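Local atomic coordinates of esterase TesA (Pseudomonas aeruginosa, PDB entry 4JGG), a protein that hydrolyses carboxylic esters, favouring Tween detergents and short-chain p-nitrophenyl esters, and also shows lysophospholipase and low palmitoyl-coenzyme A thioesterase activity. Residues P181-A184 and A185-R188. Sequence-based numbering, arbitrary orientation.
Sequences PALA and AQPR
Two donors from the following residues converge on the carbonyl oxygen of Ala-182. The side-chain amide of Gln-186 gives the straighter bond, NE2 to Ala-182 O at 3.0 Å with an N-H...O angle of 169°, and the oxygen lies in the plane of that amide. Backbone N of Ala-185 meets Ala-182 O at 3.2 Å with more bend, and it arrives at the other face of the carbonyl, so the oxygen is gripped from both sides. Gln-186 turns back because CG sits beside its own backbone N (chi1 -56°) and the chain bends at chi2. Its OE1 bonds to the backbone N of Trp-43, which helps fix the amide's rotation and ties this turn to the start of helix 43-53.

Among backbone bonds, Gln-186 N reaches Leu-183 O at 3.1 Å, repeating the three-residue spacing of the Ala-185 bond. One residue further along, a water bridges an i to i+4 pair, donating to Ala-184 O (2.6 Å) and accepting from Arg-188 N (2.7 Å).

Apolar contact is slight, with Pro-181 CB resting 3.9 Å from Ala-185 CB.

Consecutive i to i+3 bonds and the backbone angles mark two overlapping type I beta turns, 182-185 and 183-186, which lead the loop toward helix 186-197, just downstream of His-180, probably catalytic, in this SGNH-hydrolase fold.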
loop_
_atom_site.group_PDB
_atom_site.type_symbol
_atom_site.label_atom_id
_atom_site.label_comp_id
_atom_site.label_asym_id
_atom_site.label_seq_id
_atom_site.Cartn_x
_atom_site.Cartn_y
_atom_site.Cartn_z
ATOM N N PRO A 181 2.487 -0.996 -12.303
ATOM C CA PRO A 181 2.128 0.240 -13.000
ATOM C C PRO A 181 3.320 0.898 -13.687
ATOM O O PRO A 181 4.442 0.870 -13.180
ATOM C CB PRO A 181 1.578 1.119 -11.874
ATOM C CG PRO A 181 0.945 0.135 -10.944
ATOM C CD PRO A 181 1.964 -1.005 -10.925
ATOM N N ALA A 182 3.066 1.484 -14.853
ATOM C CA ALA A 182 4.095 2.200 -15.586
ATOM C C ALA A 182 4.248 3.609 -15.011
ATOM O O ALA A 182 3.536 3.992 -14.094
ATOM C CB ALA A 182 3.735 2.262 -17.057
ATOM N N LEU A 183 5.173 4.370 -15.575
ATOM C CA LEU A 183 5.426 5.750 -15.162
ATOM C C LEU A 183 4.165 6.619 -15.230
ATOM O O LEU A 183 3.885 7.400 -14.320
ATOM C CB LEU A 183 6.527 6.341 -16.050
ATOM C CG LEU A 183 7.028 7.750 -15.747
ATOM C CD1 LEU A 183 7.586 7.791 -14.338
ATOM C CD2 LEU A 183 8.083 8.157 -16.763
ATOM N N ALA A 184 3.391 6.463 -16.298
ATOM C CA ALA A 184 2.225 7.312 -16.531
ATOM C C ALA A 184 1.161 7.178 -15.442
ATOM O O ALA A 184 0.296 8.045 -15.295
ATOM C CB ALA A 184 1.626 7.014 -17.891
ATOM N N ALA A 185 1.240 6.099 -14.673
ATOM C CA ALA A 185 0.235 5.806 -13.656
ATOM C C ALA A 185 0.531 6.462 -12.313
ATOM O O ALA A 185 -0.347 6.540 -11.448
ATOM C CB ALA A 185 0.107 4.302 -13.469
ATOM N N GLN A 186 1.764 6.918 -12.128
ATOM C CA GLN A 186 2.211 7.352 -10.797
ATOM C C GLN A 186 1.389 8.502 -10.208
ATOM O O GLN A 186 1.024 8.467 -9.023
ATOM C CB GLN A 186 3.717 7.657 -10.778
ATOM C CG GLN A 186 4.617 6.498 -11.230
ATOM C CD GLN A 186 4.391 5.220 -10.438
ATOM O OE1 GLN A 186 4.529 5.198 -9.218
ATOM N NE2 GLN A 186 4.039 4.150 -11.134
ATOM N N PRO A 187 1.086 9.528 -11.031
ATOM C CA PRO A 187 0.162 10.568 -10.571
ATOM C C PRO A 187 -1.159 10.000 -10.081
ATOM O O PRO A 187 -1.614 10.396 -9.011
ATOM C CB PRO A 187 -0.041 11.416 -11.826
ATOM C CG PRO A 187 1.252 11.338 -12.521
ATOM C CD PRO A 187 1.744 9.916 -12.294
ATOM N N ARG A 188 -1.747 9.070 -10.839
ATOM C CA ARG A 188 -3.041 8.498 -10.477
ATOM C C ARG A 188 -2.979 7.701 -9.176
ATOM O O ARG A 188 -3.863 7.816 -8.334
ATOM C CB ARG A 188 -3.596 7.609 -11.593
ATOM C CG ARG A 188 -4.970 7.040 -11.255
ATOM C CD ARG A 188 -6.020 8.140 -11.271
ATOM N NE ARG A 188 -7.261 7.783 -10.586
ATOM C CZ ARG A 188 -8.364 7.371 -11.203
ATOM N NH1 ARG A 188 -8.380 7.237 -12.518
ATOM N NH2 ARG A 188 -9.446 7.077 -10.500
HETATM O O HOH W 1 -1.305 9.043 -13.460
#